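Local coordinates for protein lectin 2 (Agrocybe aegerita, PDB 4TQJ) that recognises glycans that carry a non-reducing terminal N-acetylglucosamine, acting as a fungal lectin with a beta-propeller fold, at residues F190-V195 against F216-G221; V343-D348 against T361-N366; K71-G76 against V84-G89; F77-V82 against G105-G110; D234-G239 against V253-G258. The protein carries 1 engineered substitution. One frame throughout, in Å; residues are numbered along the deposited sequence.

Contacts 2, 3 and 5 each lie within one blade of the propeller, whereas 1 and 4 bring a hairpin turn against the linker to the next blade; all centres are about 17 to 22 Å from the centre of the chain. Contacts 2 and 3 are buried, while 1, 4 and 5 each keep an exposed side. Contact 3 is the only one with antiparallel ladder bonds; contact 4 uses the same hairpin and touches it through V75 and V82. In contacts 1 and 4 loop carbonyls take backbone N-H groups, joined in contact 1 by cysteine packing and a lysine bond. In contacts 2 and 5 an Asp-nucleated loop meets a strand end through apolar tips and a water. Contacts 1 and 5 touch through F216.

Contact 1: F190-V195 against F216-G221; sequences FGDKHV and FCIDAG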
# COMPACT_ATOMS: atom_id res chain seq x y z
N PHE A 190 -9.45 -24.35 22.51
CA PHE A 190 -9.49 -24.38 23.97
C PHE A 190 -10.78 -25.09 24.36
O PHE A 190 -11.84 -24.48 24.34
CB PHE A 190 -9.47 -22.96 24.55
CG PHE A 190 -8.19 -22.21 24.28
CD1 PHE A 190 -7.31 -21.91 25.32
CD2 PHE A 190 -7.87 -21.80 22.99
CE1 PHE A 190 -6.15 -21.22 25.08
CE2 PHE A 190 -6.70 -21.10 22.73
CZ PHE A 190 -5.83 -20.82 23.78
N GLY A 191 -10.69 -26.37 24.67
CA GLY A 191 -11.87 -27.18 24.95
C GLY A 191 -12.30 -27.19 26.41
O GLY A 191 -12.16 -26.20 27.13
N ASP A 192 -12.84 -28.32 26.85
CA ASP A 192 -13.28 -28.42 28.23
C ASP A 192 -12.10 -28.64 29.17
O ASP A 192 -11.90 -27.88 30.11
CB ASP A 192 -14.34 -29.52 28.39
CG ASP A 192 -15.72 -29.08 27.92
OD1 ASP A 192 -16.11 -27.92 28.16
OD2 ASP A 192 -16.42 -29.91 27.31
N LYS A 193 -11.30 -29.67 28.89
CA LYS A 193 -10.20 -30.02 29.76
C LYS A 193 -8.80 -29.86 29.16
O LYS A 193 -7.81 -30.05 29.85
CB LYS A 193 -10.41 -31.44 30.31
CG LYS A 193 -11.86 -31.66 30.77
CD LYS A 193 -11.95 -32.48 32.03
CE LYS A 193 -11.01 -31.97 33.09
NZ LYS A 193 -11.71 -31.53 34.33
N HIS A 194 -8.71 -29.47 27.88
CA HIS A 194 -7.40 -29.30 27.24
C HIS A 194 -7.42 -28.29 26.11
O HIS A 194 -8.43 -28.12 25.44
CB HIS A 194 -6.90 -30.61 26.61
CG HIS A 194 -7.11 -31.83 27.44
ND1 HIS A 194 -6.23 -32.22 28.42
CD2 HIS A 194 -8.08 -32.78 27.41
CE1 HIS A 194 -6.65 -33.35 28.97
NE2 HIS A 194 -7.77 -33.71 28.37
N VAL A 195 -6.28 -27.64 25.88
CA VAL A 195 -6.05 -26.96 24.61
C VAL A 195 -5.64 -28.05 23.64
O VAL A 195 -4.75 -28.85 23.95
CB VAL A 195 -4.93 -25.90 24.71
CG1 VAL A 195 -4.69 -25.23 23.35
CG2 VAL A 195 -5.25 -24.87 25.79
N PHE A 216 -5.89 -23.31 30.69
CA PHE A 216 -6.54 -22.33 29.83
C PHE A 216 -7.95 -22.74 29.39
O PHE A 216 -8.47 -22.22 28.40
CB PHE A 216 -5.68 -22.03 28.59
CG PHE A 216 -4.33 -21.44 28.90
CD1 PHE A 216 -4.23 -20.15 29.42
CD2 PHE A 216 -3.17 -22.15 28.67
CE1 PHE A 216 -2.99 -19.60 29.70
CE2 PHE A 216 -1.93 -21.61 28.95
CZ PHE A 216 -1.83 -20.33 29.47
N CYS A 217 -8.59 -23.64 30.12
CA CYS A 217 -9.90 -24.13 29.71
C CYS A 217 -10.94 -24.01 30.82
O CYS A 217 -10.61 -23.90 32.01
CB CYS A 217 -9.82 -25.58 29.24
SG CYS A 217 -8.88 -25.80 27.74
N ILE A 218 -12.20 -24.06 30.43
CA ILE A 218 -13.28 -23.84 31.38
C ILE A 218 -13.25 -24.86 32.53
O ILE A 218 -13.52 -24.52 33.68
CB ILE A 218 -14.64 -23.82 30.66
CG1 ILE A 218 -15.77 -23.44 31.63
CG2 ILE A 218 -14.89 -25.15 29.91
CD1 ILE A 218 -17.00 -22.96 30.92
N ASP A 219 -12.86 -26.10 32.23
CA ASP A 219 -12.77 -27.14 33.26
C ASP A 219 -11.35 -27.62 33.49
O ASP A 219 -11.13 -28.75 33.93
CB ASP A 219 -13.71 -28.30 32.93
CG ASP A 219 -15.15 -27.98 33.25
OD1 ASP A 219 -15.35 -27.06 34.07
OD2 ASP A 219 -16.06 -28.62 32.69
N ALA A 220 -10.39 -26.76 33.16
CA ALA A 220 -9.00 -26.94 33.54
C ALA A 220 -8.41 -25.57 33.84
O ALA A 220 -7.91 -24.89 32.94
CB ALA A 220 -8.22 -27.62 32.43
N GLY A 221 -8.49 -25.16 35.10
CA GLY A 221 -7.97 -23.87 35.50
C GLY A 221 -9.06 -22.83 35.65
O GLY A 221 -8.78 -21.68 36.01
O HOH W 1 -12.33 -23.44 27.51
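C217 fills the tight centre between F190-V195 and F216-G221. Its CB lies 3.2 Å from the O atoms of both G191 and D192, while SG, set beside its own backbone N (chi1 -67°), comes to 3.3 Å from H194 O. Deeper in, the F190 ring presents its edge to F216: CE1 is 3.6 Å from F216 CB, and F216 O also lies near the ring plane. V195 CG2 reaches the same CB.

The packing gives way to polar bonds outward. D219 N donates to D192 O at 2.9 Å with an N-H...O angle of 141°, and one water takes I218 N while donating to G191 O. At the exposed margin the bent chain of K193 brings NZ to 2.9 Å from D219 O, in the carbonyl plane. The carboxylates of D192 and D219 are near one another here, D192 OD1 lying 4.6 Å from D219 OD2; R171 and H172 both bind D192 OD1, which probably eases the repulsion.

F190-V195 joins strands 186-190 and 195-198, whereas F216-G221 belongs to the linker from strand 210-213 to strand 230-233. The F216 ring continues into that next blade, onto strands 242-246 and 251-254.

Contact 2: V343-D348 against T361-N366; sequences VDLTGD and TLVSYN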
# COMPACT_ATOMS: atom_id res chain seq x y z
N VAL A 343 -2.92 -1.46 16.70
CA VAL A 343 -2.36 -1.85 15.40
C VAL A 343 -1.34 -0.83 14.92
O VAL A 343 -1.41 0.33 15.28
CB VAL A 343 -3.46 -1.98 14.30
CG1 VAL A 343 -4.41 -3.15 14.57
CG2 VAL A 343 -4.23 -0.68 14.14
N ASP A 344 -0.39 -1.25 14.09
CA ASP A 344 0.58 -0.33 13.53
C ASP A 344 -0.11 0.50 12.45
O ASP A 344 -0.66 -0.04 11.49
CB ASP A 344 1.77 -1.10 12.94
CG ASP A 344 2.95 -0.20 12.61
OD1 ASP A 344 2.97 0.95 13.11
OD2 ASP A 344 3.86 -0.65 11.85
N LEU A 345 -0.09 1.81 12.63
CA LEU A 345 -0.62 2.74 11.64
C LEU A 345 0.50 3.44 10.87
O LEU A 345 0.23 4.17 9.91
CB LEU A 345 -1.48 3.80 12.31
CG LEU A 345 -2.72 3.30 13.04
CD1 LEU A 345 -3.32 4.43 13.90
CD2 LEU A 345 -3.70 2.78 12.01
N THR A 346 1.75 3.22 11.30
CA THR A 346 2.85 4.09 10.86
C THR A 346 4.08 3.39 10.28
O THR A 346 5.08 4.04 10.02
CB THR A 346 3.34 4.99 12.01
OG1 THR A 346 4.06 4.18 12.96
CG2 THR A 346 2.18 5.68 12.69
N GLY A 347 4.01 2.07 10.11
CA GLY A 347 5.08 1.34 9.45
C GLY A 347 6.35 1.06 10.24
O GLY A 347 7.34 0.59 9.65
N ASP A 348 6.36 1.32 11.54
CA ASP A 348 7.56 1.05 12.32
C ASP A 348 7.50 -0.27 13.12
O ASP A 348 8.40 -0.57 13.88
CB ASP A 348 7.90 2.24 13.24
CG ASP A 348 6.94 2.36 14.42
OD1 ASP A 348 5.85 1.74 14.37
OD2 ASP A 348 7.27 3.07 15.39
N THR A 361 -12.90 10.12 16.25
CA THR A 361 -11.93 9.04 16.18
C THR A 361 -10.56 9.59 16.60
O THR A 361 -10.02 10.49 15.95
CB THR A 361 -11.84 8.48 14.76
OG1 THR A 361 -13.02 7.71 14.48
CG2 THR A 361 -10.60 7.59 14.61
N LEU A 362 -10.02 9.06 17.69
CA LEU A 362 -8.78 9.55 18.26
C LEU A 362 -7.65 8.56 18.09
O LEU A 362 -7.87 7.36 17.93
CB LEU A 362 -8.95 9.84 19.75
CG LEU A 362 -10.09 10.77 20.14
CD1 LEU A 362 -10.05 11.00 21.65
CD2 LEU A 362 -9.97 12.07 19.40
N VAL A 363 -6.42 9.05 18.13
CA VAL A 363 -5.29 8.19 17.90
C VAL A 363 -4.15 8.66 18.79
O VAL A 363 -4.01 9.85 19.07
CB VAL A 363 -4.89 8.20 16.39
CG1 VAL A 363 -4.38 9.57 15.99
CG2 VAL A 363 -3.85 7.14 16.08
N SER A 364 -3.35 7.71 19.26
CA SER A 364 -2.09 8.05 19.88
C SER A 364 -1.01 7.17 19.29
O SER A 364 -1.19 5.96 19.19
CB SER A 364 -2.17 7.87 21.40
OG SER A 364 -0.88 7.88 21.97
N TYR A 365 0.11 7.78 18.89
CA TYR A 365 1.15 7.04 18.21
C TYR A 365 2.24 6.52 19.13
O TYR A 365 2.70 7.21 20.03
CB TYR A 365 1.75 7.88 17.07
CG TYR A 365 0.71 8.25 16.05
CD1 TYR A 365 0.16 7.29 15.21
CD2 TYR A 365 0.23 9.56 15.95
CE1 TYR A 365 -0.81 7.62 14.28
CE2 TYR A 365 -0.74 9.90 15.03
CZ TYR A 365 -1.25 8.93 14.20
OH TYR A 365 -2.22 9.25 13.28
N ASN A 366 2.63 5.27 18.89
CA ASN A 366 3.73 4.63 19.61
C ASN A 366 4.99 5.38 19.26
O ASN A 366 5.13 5.85 18.13
CB ASN A 366 3.83 3.17 19.16
CG ASN A 366 4.73 2.34 20.06
OD1 ASN A 366 5.81 2.77 20.46
ND2 ASN A 366 4.29 1.12 20.36
O HOH W 2 4.77 4.07 16.09
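L345 and V363 meet tip to tip, with CD1 of L345 3.5 Å from CG2 of V363. V363 sets this methyl anti to its backbone N (chi1 66°), which directs it at the leucine. Next to this pair the T346 methyl CG2 approaches the Y365 ring obliquely, 3.6 Å from CD1; Y365 CE1 is also near L345 CD1. The polar part of the first shell is a water 2.8 Å from D348 OD2 and 2.7 Å from N366 O, able to donate to either and to link groups that do not bond directly; D348 OD1 accepts C350 N.

In the second shell D344 shapes the V343-D348 loop. Its OD1 accepts T346 N at 3.1 Å with an angle of 162°, closing an Asx turn, although the N-H comes from well above the carboxylate plane (65°). D344 OD2 takes the backbone N of G349 and of G17. D352 ties the two segments together indirectly, one carboxylate oxygen binding L345 N and the other N366 N.

D352 begins strand 352-356, which runs between strands 339-343 and 361-364 in the blade. M398 of strand 395-399 packs on V343 and L345, and V36 of the second subunit packs on Y365.

Contact 3: K71-G76 against V84-G89; sequences KGDIVG and VSVNNG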
# COMPACT_ATOMS: atom_id res chain seq x y z
N LYS A 71 -4.34 -7.68 -2.85
CA LYS A 71 -5.32 -6.66 -2.49
C LYS A 71 -6.52 -7.29 -1.77
O LYS A 71 -7.06 -8.29 -2.21
CB LYS A 71 -5.80 -5.90 -3.72
CG LYS A 71 -4.93 -4.72 -4.13
CD LYS A 71 -3.50 -5.13 -4.38
CE LYS A 71 -2.78 -4.12 -5.26
NZ LYS A 71 -1.63 -3.48 -4.57
N GLY A 72 -6.93 -6.68 -0.66
CA GLY A 72 -8.03 -7.21 0.11
C GLY A 72 -9.41 -6.95 -0.46
O GLY A 72 -9.75 -5.82 -0.81
N ASP A 73 -10.20 -8.01 -0.54
CA ASP A 73 -11.53 -7.96 -1.10
C ASP A 73 -12.55 -8.02 0.02
O ASP A 73 -12.24 -8.52 1.10
CB ASP A 73 -11.74 -9.17 -2.00
CG ASP A 73 -10.63 -9.34 -3.00
OD1 ASP A 73 -10.37 -8.38 -3.75
OD2 ASP A 73 -10.00 -10.41 -3.02
N ILE A 74 -13.75 -7.51 -0.26
CA ILE A 74 -14.85 -7.59 0.68
C ILE A 74 -15.52 -8.94 0.56
O ILE A 74 -15.87 -9.36 -0.54
CB ILE A 74 -15.92 -6.54 0.38
CG1 ILE A 74 -15.29 -5.15 0.24
CG2 ILE A 74 -17.00 -6.55 1.45
CD1 ILE A 74 -14.63 -4.67 1.48
N VAL A 75 -15.69 -9.62 1.69
CA VAL A 75 -16.32 -10.92 1.69
C VAL A 75 -17.48 -10.94 2.69
O VAL A 75 -17.31 -10.57 3.86
CB VAL A 75 -15.33 -12.04 2.05
CG1 VAL A 75 -16.01 -13.39 1.92
CG2 VAL A 75 -14.07 -11.96 1.19
N GLY A 76 -18.65 -11.36 2.23
CA GLY A 76 -19.82 -11.44 3.07
C GLY A 76 -20.41 -12.84 3.04
O GLY A 76 -20.60 -13.42 1.97
N VAL A 84 -18.54 -11.82 -2.89
CA VAL A 84 -17.26 -11.13 -2.88
C VAL A 84 -17.27 -9.88 -3.75
O VAL A 84 -17.77 -9.90 -4.87
CB VAL A 84 -16.12 -12.04 -3.39
CG1 VAL A 84 -14.80 -11.28 -3.45
CG2 VAL A 84 -15.99 -13.29 -2.53
N SER A 85 -16.73 -8.78 -3.22
CA SER A 85 -16.46 -7.58 -4.00
C SER A 85 -14.97 -7.42 -4.19
O SER A 85 -14.24 -7.05 -3.27
CB SER A 85 -17.04 -6.33 -3.34
OG SER A 85 -18.43 -6.20 -3.61
N VAL A 86 -14.51 -7.69 -5.40
CA VAL A 86 -13.09 -7.67 -5.69
C VAL A 86 -12.49 -6.27 -5.67
O VAL A 86 -12.99 -5.36 -6.32
CB VAL A 86 -12.80 -8.39 -7.02
CG1 VAL A 86 -11.33 -8.24 -7.41
CG2 VAL A 86 -13.20 -9.87 -6.91
N ASN A 87 -11.43 -6.10 -4.89
CA ASN A 87 -10.61 -4.88 -4.90
C ASN A 87 -9.78 -4.81 -6.19
O ASN A 87 -8.83 -5.56 -6.35
CB ASN A 87 -9.69 -4.91 -3.68
CG ASN A 87 -8.78 -3.70 -3.57
OD1 ASN A 87 -8.55 -2.95 -4.53
ND2 ASN A 87 -8.23 -3.51 -2.39
N ASN A 88 -10.14 -3.91 -7.11
CA ASN A 88 -9.48 -3.87 -8.42
C ASN A 88 -8.04 -3.39 -8.37
O ASN A 88 -7.39 -3.19 -9.41
CB ASN A 88 -10.28 -3.02 -9.42
CG ASN A 88 -9.84 -1.56 -9.44
OD1 ASN A 88 -9.57 -0.96 -8.39
ND2 ASN A 88 -9.74 -0.98 -10.64
N GLY A 89 -7.52 -3.17 -7.16
CA GLY A 89 -6.16 -2.68 -7.01
C GLY A 89 -6.13 -1.18 -6.82
O GLY A 89 -5.70 -0.69 -5.77
O HOH W 3 -8.40 -8.10 -5.50
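N87 and D73 carry the side-chain part of this contact. N87 has CG anti to its backbone N (chi1 180°), which extends the amide toward G72: ND2 donates to G72 O at 3.2 Å, with that oxygen nearly in the amide plane. The other end of the amide, OD1, accepts G89 N at 2.8 Å in an Asx turn, and two opposed bonds thus fix its rotation. K71 crosses it obliquely, CB 3.7 Å from N87 ND2 and CG 3.7 Å from G89 CA, before the bend at chi2 leads the chain away to a salt bridge of NZ with D402.

D73 holds CG beside its own backbone N (chi1 -51°). This brings the carboxylate beside the 84-89 segment, where OD1 accepts N87 N at 2.8 Å on its anti lone pair, while a water donates to the same oxygen and to N87 O. The second oxygen, OD2, binds T66 N.

Beyond D73 the ladder is regular. I74 and S85 form a hydrogen-bonded antiparallel pair, S85 N reaching I74 O at 2.9 Å, with their CB atoms 3.9 Å apart; V75 and V84 make the following non-hydrogen-bonded pair. Strands 73-77 and 82-85 are the two middle strands of their blade, flanked by strand 60-64 and strand 98-101.

Contact 4: F77-V82 against G105-G110; sequences FGNAGV and GYDAGG
N79 lies alongside both Y106 and D107, its side chain pointing the same way as theirs. Against Y106 the amide plane is turned by 72° from the ring, and OD1 stands 3.5 Å from Y106 CB. Against D107 the amide and carboxylate planes are 41° apart, and D107 OD2 comes to 3.2 Å from N79 CB. Y106 sets its CG anti to the backbone N (chi1 -171°), which carries the ring past N79 to cation-pi partners K58 and R112. The polar end of N79 is held outside the pair, OD1 accepting from H59 NE2.

Below these side chains the backbones lock together. G78 O receives Y106 N at 3.1 Å on a lone pair in the carbonyl plane. N79 O takes D107 N at 2.7 Å and, more weakly, A108 N at 3.1 Å, so that successive amides of one turn converge on a single carbonyl. A108 packs its CB on A80 O at 3.5 Å. G105 fits because it lacks a side chain: a CB there would point into the other segment and collide with N79 O and G81 N.

F77-V82 is the tight turn of the hairpin formed by strands 73-77 and 82-85, and G105-G110 leads from strand 98-101 to strand 117-121 of the following sheet. Docking of a hairpin turn against an inter-blade linker recurs between F190-V195 and F216-G221, consistent with the repeated blades of a beta-propeller.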
# COMPACT_ATOMS: atom_id res chain seq x y z
N PHE A 77 -20.68 -13.38 4.22
CA PHE A 77 -21.37 -14.67 4.33
C PHE A 77 -22.84 -14.35 4.52
O PHE A 77 -23.28 -14.09 5.63
CB PHE A 77 -20.82 -15.49 5.52
CG PHE A 77 -19.40 -15.95 5.34
CD1 PHE A 77 -19.13 -17.26 4.95
CD2 PHE A 77 -18.34 -15.08 5.54
CE1 PHE A 77 -17.82 -17.69 4.78
CE2 PHE A 77 -17.03 -15.50 5.36
CZ PHE A 77 -16.77 -16.81 4.98
N GLY A 78 -23.58 -14.35 3.41
CA GLY A 78 -24.99 -13.99 3.41
C GLY A 78 -25.91 -15.16 3.70
O GLY A 78 -25.51 -16.12 4.36
N ASN A 79 -27.14 -15.08 3.21
CA ASN A 79 -28.12 -16.15 3.41
C ASN A 79 -27.89 -17.33 2.48
O ASN A 79 -27.85 -18.48 2.91
CB ASN A 79 -29.55 -15.62 3.22
CG ASN A 79 -29.95 -14.62 4.30
OD1 ASN A 79 -29.62 -14.79 5.47
ND2 ASN A 79 -30.67 -13.58 3.90
N ALA A 80 -27.71 -17.05 1.20
CA ALA A 80 -27.63 -18.09 0.18
C ALA A 80 -26.21 -18.52 -0.13
O ALA A 80 -25.98 -19.46 -0.89
CB ALA A 80 -28.33 -17.64 -1.10
N GLY A 81 -25.23 -17.84 0.46
CA GLY A 81 -23.84 -18.20 0.26
C GLY A 81 -22.89 -17.05 0.51
O GLY A 81 -23.20 -16.11 1.24
N VAL A 82 -21.73 -17.12 -0.13
CA VAL A 82 -20.68 -16.14 0.07
C VAL A 82 -20.58 -15.23 -1.13
O VAL A 82 -20.53 -15.69 -2.27
CB VAL A 82 -19.34 -16.85 0.30
CG1 VAL A 82 -18.24 -15.84 0.57
CG2 VAL A 82 -19.48 -17.85 1.46
N GLY A 105 -23.70 -20.24 4.32
CA GLY A 105 -24.71 -19.21 4.51
C GLY A 105 -25.75 -19.60 5.54
O GLY A 105 -25.85 -20.76 5.95
N TYR A 106 -26.53 -18.61 5.96
CA TYR A 106 -27.61 -18.82 6.91
C TYR A 106 -28.64 -19.80 6.35
O TYR A 106 -29.16 -20.64 7.09
CB TYR A 106 -28.29 -17.49 7.21
CG TYR A 106 -29.27 -17.56 8.34
CD1 TYR A 106 -28.88 -17.25 9.64
CD2 TYR A 106 -30.59 -17.93 8.11
CE1 TYR A 106 -29.79 -17.30 10.68
CE2 TYR A 106 -31.49 -18.00 9.15
CZ TYR A 106 -31.09 -17.68 10.43
OH TYR A 106 -31.99 -17.74 11.46
N ASP A 107 -28.93 -19.68 5.06
CA ASP A 107 -29.89 -20.55 4.38
C ASP A 107 -29.19 -21.67 3.61
O ASP A 107 -29.82 -22.64 3.21
CB ASP A 107 -30.76 -19.75 3.41
CG ASP A 107 -31.72 -18.80 4.11
OD1 ASP A 107 -32.26 -19.17 5.16
OD2 ASP A 107 -31.93 -17.69 3.59
N ALA A 108 -27.89 -21.52 3.39
CA ALA A 108 -27.11 -22.53 2.70
C ALA A 108 -26.21 -23.26 3.69
O ALA A 108 -25.08 -22.83 3.94
CB ALA A 108 -26.27 -21.92 1.60
N GLY A 109 -26.70 -24.35 4.26
CA GLY A 109 -25.89 -25.13 5.17
C GLY A 109 -26.30 -24.87 6.60
O GLY A 109 -25.74 -25.45 7.52
N GLY A 110 -27.27 -23.99 6.79
CA GLY A 110 -27.80 -23.71 8.12
C GLY A 110 -26.80 -23.12 9.10
O GLY A 110 -26.84 -23.41 10.30

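Contact 5: D234-G239 against V253-G258; sequences DLTGDG and VALNNG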
# COMPACT_ATOMS: atom_id res chain seq x y z
N ASP A 234 3.03 -14.98 18.98
CA ASP A 234 4.44 -15.25 19.17
C ASP A 234 5.00 -14.33 20.23
O ASP A 234 5.08 -13.12 20.02
CB ASP A 234 5.21 -15.05 17.87
CG ASP A 234 6.63 -15.53 17.97
OD1 ASP A 234 6.99 -16.07 19.04
OD2 ASP A 234 7.38 -15.39 16.97
N LEU A 235 5.40 -14.92 21.36
CA LEU A 235 5.97 -14.20 22.49
C LEU A 235 7.48 -14.41 22.63
O LEU A 235 8.10 -13.89 23.55
CB LEU A 235 5.29 -14.66 23.79
CG LEU A 235 3.75 -14.56 23.79
CD1 LEU A 235 3.17 -15.00 25.15
CD2 LEU A 235 3.29 -13.16 23.44
N THR A 236 8.07 -15.19 21.72
CA THR A 236 9.52 -15.46 21.81
C THR A 236 10.28 -15.03 20.56
O THR A 236 11.51 -14.97 20.57
CB THR A 236 9.78 -16.93 22.02
OG1 THR A 236 9.27 -17.66 20.90
CG2 THR A 236 9.10 -17.39 23.31
N GLY A 237 9.57 -14.73 19.48
CA GLY A 237 10.24 -14.31 18.27
C GLY A 237 10.67 -15.44 17.36
O GLY A 237 11.25 -15.18 16.31
N ASP A 238 10.39 -16.69 17.74
CA ASP A 238 10.74 -17.84 16.90
C ASP A 238 9.77 -18.07 15.75
O ASP A 238 9.93 -19.01 14.98
CB ASP A 238 10.88 -19.12 17.73
CG ASP A 238 9.54 -19.78 18.03
OD1 ASP A 238 8.49 -19.12 17.94
OD2 ASP A 238 9.53 -20.97 18.37
N GLY A 239 8.75 -17.22 15.64
CA GLY A 239 7.80 -17.33 14.55
C GLY A 239 6.65 -18.29 14.77
O GLY A 239 5.76 -18.39 13.92
N VAL A 253 1.25 -17.68 30.90
CA VAL A 253 1.63 -18.18 29.59
C VAL A 253 2.26 -19.57 29.59
O VAL A 253 2.84 -20.02 30.59
CB VAL A 253 2.51 -17.18 28.75
CG1 VAL A 253 2.45 -15.76 29.28
CG2 VAL A 253 3.93 -17.68 28.63
N ALA A 254 2.10 -20.25 28.46
CA ALA A 254 2.79 -21.49 28.19
C ALA A 254 3.48 -21.33 26.84
O ALA A 254 2.82 -21.04 25.82
CB ALA A 254 1.81 -22.64 28.15
N LEU A 255 4.79 -21.52 26.82
CA LEU A 255 5.57 -21.26 25.63
C LEU A 255 5.69 -22.49 24.71
O LEU A 255 5.87 -23.62 25.16
CB LEU A 255 6.95 -20.72 26.00
CG LEU A 255 7.03 -19.42 26.82
CD1 LEU A 255 8.48 -19.21 27.25
CD2 LEU A 255 6.51 -18.21 26.03
N ASN A 256 5.57 -22.22 23.41
CA ASN A 256 5.71 -23.19 22.34
C ASN A 256 7.19 -23.48 22.15
O ASN A 256 7.99 -22.55 22.10
CB ASN A 256 5.15 -22.59 21.04
CG ASN A 256 5.00 -23.61 19.92
OD1 ASN A 256 5.79 -24.55 19.79
ND2 ASN A 256 4.00 -23.40 19.08
N ASN A 257 7.56 -24.76 22.06
CA ASN A 257 8.97 -25.12 21.87
C ASN A 257 9.43 -24.85 20.44
O ASN A 257 10.60 -25.02 20.11
CB ASN A 257 9.24 -26.58 22.23
CG ASN A 257 8.84 -27.54 21.12
OD1 ASN A 257 7.79 -27.39 20.48
ND2 ASN A 257 9.67 -28.56 20.90
N GLY A 258 8.48 -24.44 19.60
CA GLY A 258 8.77 -24.16 18.21
C GLY A 258 8.24 -25.25 17.30
O GLY A 258 8.36 -25.17 16.08
O HOH W 4 7.90 -19.92 21.05
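T236, whose methyl meets L255 across the contact, gives its backbone N to D234 OD1 at 3.0 Å, and G237 N grips the same oxygen at 2.9 Å. Both donors come from one face of the carboxylate, above its plane. The other oxygen, D234 OD2, accepts G239 N at 2.6 Å and also the chain's terminal amine on T1. T236 N closes an Asx turn, G237 N extends it to an Asx motif, and G239 N wraps the loop further round the carboxylate.

T236 CG2 lies 3.8 Å from L255 CD2, the two side chains crossing obliquely, and L235 packs CD1 toward V253 CB at 4.3 Å. Beside the methyl, T236 OG1 donates to a water at 2.6 Å, which in turn donates to N256 O.

The sequence DLTGDG, its turn opened by an aspartate inside an FG-GAP-like repeat of this propeller, recurs unchanged from D344 onward. Here the loop joins strands 230-233 and 242-246, and it faces the end of strand 251-254. D242, on the strand between, binds L235 N through one carboxylate oxygen and N256 N through the other.

Toward solvent, D238 places CG between its backbone N and carbonyl carbon (chi1 81°), which turns OD2 to 3.3 Å from G258 CA, while OD1 takes T240 N. G258 N is itself held by N256 OD1 in a second Asx turn, the N-H tilted above the amide carbonyl plane.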